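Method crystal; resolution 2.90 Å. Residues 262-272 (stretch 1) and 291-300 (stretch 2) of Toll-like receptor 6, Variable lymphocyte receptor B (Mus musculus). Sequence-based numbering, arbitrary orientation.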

# COMPACT_ATOMS: atom_id res chain seq x y z
N THR B 262 -16.17 -19.85 -14.94
CA THR B 262 -17.21 -19.12 -14.23
C THR B 262 -17.01 -19.19 -12.72
O THR B 262 -16.30 -20.06 -12.22
CB THR B 262 -18.59 -19.72 -14.54
OG1 THR B 262 -18.96 -19.35 -15.87
CG2 THR B 262 -19.64 -19.18 -13.60
N TRP B 263 -17.63 -18.28 -11.98
CA TRP B 263 -17.68 -18.44 -10.54
C TRP B 263 -18.61 -19.60 -10.18
O TRP B 263 -18.25 -20.46 -9.38
CB TRP B 263 -18.06 -17.14 -9.81
CG TRP B 263 -18.00 -17.31 -8.31
CD1 TRP B 263 -19.03 -17.15 -7.42
CD2 TRP B 263 -16.87 -17.74 -7.55
NE1 TRP B 263 -18.59 -17.43 -6.15
CE2 TRP B 263 -17.27 -17.79 -6.20
CE3 TRP B 263 -15.55 -18.08 -7.88
CZ2 TRP B 263 -16.40 -18.16 -5.17
CZ3 TRP B 263 -14.68 -18.45 -6.85
CH2 TRP B 263 -15.11 -18.48 -5.52
N LYS B 264 -19.81 -19.61 -10.78
CA LYS B 264 -20.76 -20.72 -10.59
C LYS B 264 -20.05 -22.07 -10.71
O LYS B 264 -20.25 -22.97 -9.89
CB LYS B 264 -21.90 -20.64 -11.63
CG LYS B 264 -23.07 -21.59 -11.42
CD LYS B 264 -24.23 -21.25 -12.37
CE LYS B 264 -25.62 -21.50 -11.76
NZ LYS B 264 -26.28 -22.80 -12.18
N CYS B 265 -19.21 -22.19 -11.74
CA CYS B 265 -18.53 -23.44 -12.02
C CYS B 265 -17.41 -23.71 -11.03
O CYS B 265 -17.04 -24.86 -10.79
CB CYS B 265 -18.00 -23.45 -13.47
SG CYS B 265 -17.33 -25.06 -13.99
N SER B 266 -16.85 -22.66 -10.44
CA SER B 266 -15.78 -22.84 -9.48
C SER B 266 -16.33 -23.39 -8.18
O SER B 266 -15.76 -24.31 -7.59
CB SER B 266 -15.01 -21.53 -9.26
OG SER B 266 -14.22 -21.23 -10.41
N VAL B 267 -17.46 -22.84 -7.76
CA VAL B 267 -18.18 -23.32 -6.58
C VAL B 267 -18.67 -24.77 -6.78
O VAL B 267 -18.76 -25.55 -5.82
CB VAL B 267 -19.33 -22.37 -6.23
CG1 VAL B 267 -19.96 -22.75 -4.90
CG2 VAL B 267 -18.82 -20.95 -6.18
N LYS B 268 -18.97 -25.13 -8.02
CA LYS B 268 -19.25 -26.52 -8.35
C LYS B 268 -17.98 -27.38 -8.25
O LYS B 268 -17.98 -28.42 -7.60
CB LYS B 268 -19.86 -26.62 -9.75
CG LYS B 268 -21.25 -26.05 -9.82
CD LYS B 268 -21.87 -26.23 -11.20
CE LYS B 268 -23.35 -25.89 -11.17
NZ LYS B 268 -23.96 -25.82 -12.53
N LEU B 269 -16.91 -26.95 -8.90
CA LEU B 269 -15.64 -27.65 -8.82
C LEU B 269 -15.25 -27.99 -7.38
O LEU B 269 -14.91 -29.14 -7.09
CB LEU B 269 -14.54 -26.84 -9.51
CG LEU B 269 -14.45 -26.96 -11.03
CD1 LEU B 269 -13.00 -26.92 -11.39
CD2 LEU B 269 -15.02 -28.27 -11.49
N PHE B 270 -15.30 -27.01 -6.48
CA PHE B 270 -15.02 -27.27 -5.07
C PHE B 270 -15.94 -28.35 -4.51
O PHE B 270 -15.47 -29.31 -3.91
CB PHE B 270 -15.14 -26.00 -4.21
CG PHE B 270 -14.13 -24.93 -4.54
CD1 PHE B 270 -14.54 -23.62 -4.79
CD2 PHE B 270 -12.79 -25.24 -4.63
CE1 PHE B 270 -13.61 -22.63 -5.11
CE2 PHE B 270 -11.86 -24.25 -4.95
CZ PHE B 270 -12.27 -22.95 -5.20
N GLN B 271 -17.25 -28.18 -4.72
CA GLN B 271 -18.25 -29.12 -4.18
C GLN B 271 -18.05 -30.54 -4.70
O GLN B 271 -18.29 -31.51 -3.99
CB GLN B 271 -19.67 -28.66 -4.53
CG GLN B 271 -20.10 -27.37 -3.87
CD GLN B 271 -20.52 -27.58 -2.44
OE1 GLN B 271 -21.63 -28.04 -2.18
NE2 GLN B 271 -19.65 -27.22 -1.51
N PHE B 272 -17.62 -30.64 -5.96
CA PHE B 272 -17.35 -31.93 -6.59
C PHE B 272 -16.23 -32.66 -5.86
O PHE B 272 -16.23 -33.88 -5.74
CB PHE B 272 -16.96 -31.71 -8.06
CG PHE B 272 -16.31 -32.91 -8.69
CD1 PHE B 272 -17.08 -33.90 -9.30
CD2 PHE B 272 -14.93 -33.04 -8.69
CE1 PHE B 272 -16.48 -35.00 -9.88
CE2 PHE B 272 -14.32 -34.14 -9.27
CZ PHE B 272 -15.10 -35.12 -9.87
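Stretch 2 291-300: RIDREEFTYS

How does stretch 2 run along the helix of stretch 1? It has no regular helix or strand of its own, but most of its backbone angles are extended, so it lies as a stretched chain beside the helix and advances in the same sense. Three pairs of CA atoms set the register: Trp263 CA lies 5.4 Å from Ile292 CA, Lys264 CA 6.3 Å from Glu295 CA, and Gln271 CA 6.9 Å from Phe297 CA. Together the two stretches bury 530 Å², and the residues of stretch 1 that take part are chiefly Trp263, Lys264, Val267 and Gln271, spaced so that they recur along one side of it.

What does the beginning of stretch 2 meet? It meets Trp263, whose CA-to-CB bond points toward it. Arg291 makes the approach with its backbone, its O lying 3.3 Å from Trp263 CB, while its side chain makes a salt bridge two residues on within the stretch, Arg291 NE to Asp293 OD1 at 2.9 Å. Ile292 then lays a methyl group over one face of the indole: Ile292 CG2 is 3.5 Å from Trp263 CD1 and 3.9 Å from the centroid of the five-membered ring, a CH-pi contact. Asp293 O arrives at the edge of the same ring, 3.7 Å from Trp263 CD1. The CA-to-CB bond of Arg294 points away, and the residue makes no contact with stretch 1.

Which residue of stretch 2 is most covered? Glu295 is, with its CB directed toward stretch 1 and more of its area covered than any other residue here. Its aliphatic part packs on stretch 1, with Glu295 CB 3.7 Å from Val267 CG1 and Glu295 CG 4.1 Å from Trp263 CD1. The carboxylate lies beside the aliphatic part of Lys264, Glu295 OE1 being 3.1 Å from Lys264 CG; the end of that lysine leads away. The CA-to-CB bond of Glu296 points away, but its O lies 3.9 Å from Val267 CG1.

How is the far end held? Phe297 starts toward the helix, placing its CB 4.0 Å from Val267 CG1 and 3.5 Å from Gln271 NE2, but its ring leads away. The CA-to-CB bond of Thr298 points away, and its backbone meets the side-chain amide of Gln271 twice: Gln271 NE2 donates to Thr298 O at 3.3 Å, and Thr298 N donates to Gln271 OE1 in a weak bond of 3.4 Å. One glutamine side chain thus meets both the backbone N and the backbone O of Thr298, the first only through the weak bond. Tyr299 brings its ring back, with CE2 3.7 Å from Gln271 NE2, and Ser300 is out of reach.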

# COMPACT_ATOMS: atom_id res chain seq x y z
N ARG B 291 -19.51 -13.73 -14.19
CA ARG B 291 -20.30 -13.09 -13.15
C ARG B 291 -19.96 -13.77 -11.84
O ARG B 291 -19.45 -14.89 -11.84
CB ARG B 291 -21.80 -13.19 -13.45
CG ARG B 291 -22.21 -14.49 -14.16
CD ARG B 291 -23.57 -14.41 -14.84
NE ARG B 291 -24.60 -14.04 -13.88
CZ ARG B 291 -25.04 -12.79 -13.69
NH1 ARG B 291 -24.53 -11.79 -14.38
NH2 ARG B 291 -25.99 -12.55 -12.79
N ILE B 292 -20.21 -13.09 -10.74
CA ILE B 292 -20.06 -13.68 -9.43
C ILE B 292 -21.36 -13.48 -8.63
O ILE B 292 -21.66 -12.37 -8.18
CB ILE B 292 -18.88 -13.07 -8.67
CG1 ILE B 292 -17.59 -13.23 -9.48
CG2 ILE B 292 -18.73 -13.70 -7.31
CD1 ILE B 292 -16.33 -12.64 -8.79
N ASP B 293 -22.14 -14.55 -8.50
CA ASP B 293 -23.40 -14.48 -7.78
C ASP B 293 -23.35 -15.38 -6.56
O ASP B 293 -22.35 -16.08 -6.33
CB ASP B 293 -24.57 -14.88 -8.68
CG ASP B 293 -24.65 -14.02 -9.93
OD1 ASP B 293 -24.47 -14.57 -11.04
OD2 ASP B 293 -24.86 -12.79 -9.82
N ARG B 294 -24.41 -15.34 -5.75
CA ARG B 294 -24.47 -16.20 -4.57
C ARG B 294 -24.74 -17.63 -5.01
O ARG B 294 -25.78 -17.91 -5.60
CB ARG B 294 -25.54 -15.72 -3.58
CG ARG B 294 -24.99 -14.99 -2.37
CD ARG B 294 -26.10 -14.42 -1.48
NE ARG B 294 -26.57 -13.11 -1.92
CZ ARG B 294 -26.02 -11.95 -1.55
NH1 ARG B 294 -24.97 -11.95 -0.73
NH2 ARG B 294 -26.51 -10.80 -1.99
N GLU B 295 -23.79 -18.52 -4.75
CA GLU B 295 -23.92 -19.91 -5.17
C GLU B 295 -24.20 -20.83 -3.99
O GLU B 295 -23.70 -20.63 -2.88
CB GLU B 295 -22.66 -20.36 -5.92
CG GLU B 295 -22.36 -19.54 -7.17
CD GLU B 295 -23.35 -19.78 -8.29
OE1 GLU B 295 -23.74 -20.95 -8.49
OE2 GLU B 295 -23.73 -18.80 -8.98
N GLU B 296 -25.02 -21.85 -4.23
CA GLU B 296 -25.34 -22.84 -3.21
C GLU B 296 -24.13 -23.71 -2.91
O GLU B 296 -23.43 -24.16 -3.82
CB GLU B 296 -26.53 -23.70 -3.63
CG GLU B 296 -27.81 -22.91 -3.82
CD GLU B 296 -28.03 -21.88 -2.72
OE1 GLU B 296 -27.92 -22.25 -1.53
OE2 GLU B 296 -28.32 -20.70 -3.05
N PHE B 297 -23.90 -23.95 -1.63
CA PHE B 297 -22.82 -24.83 -1.21
C PHE B 297 -22.94 -25.18 0.27
O PHE B 297 -23.37 -24.35 1.07
CB PHE B 297 -21.45 -24.21 -1.50
CG PHE B 297 -21.19 -22.94 -0.74
CD1 PHE B 297 -20.45 -22.95 0.43
CD2 PHE B 297 -21.71 -21.73 -1.19
CE1 PHE B 297 -20.22 -21.78 1.14
CE2 PHE B 297 -21.49 -20.56 -0.50
CZ PHE B 297 -20.74 -20.58 0.67
N THR B 298 -22.59 -26.41 0.61
CA THR B 298 -22.43 -26.83 1.99
C THR B 298 -21.15 -27.64 2.09
O THR B 298 -20.89 -28.50 1.24
CB THR B 298 -23.62 -27.68 2.53
OG1 THR B 298 -24.29 -28.35 1.45
CG2 THR B 298 -24.63 -26.80 3.27
N TYR B 299 -20.35 -27.37 3.11
CA TYR B 299 -19.14 -28.15 3.35
C TYR B 299 -19.35 -29.19 4.43
O TYR B 299 -19.48 -28.87 5.61
CB TYR B 299 -18.01 -27.23 3.74
CG TYR B 299 -17.65 -26.30 2.63
CD1 TYR B 299 -17.89 -24.94 2.74
CD2 TYR B 299 -17.10 -26.78 1.46
CE1 TYR B 299 -17.57 -24.09 1.73
CE2 TYR B 299 -16.78 -25.94 0.44
CZ TYR B 299 -17.01 -24.59 0.58
OH TYR B 299 -16.68 -23.73 -0.44
N SER B 300 -19.38 -30.45 4.01
CA SER B 300 -19.54 -31.56 4.94
C SER B 300 -18.19 -32.20 5.16
O SER B 300 -17.21 -31.83 4.52
CB SER B 300 -20.50 -32.60 4.36
OG SER B 300 -21.57 -31.98 3.68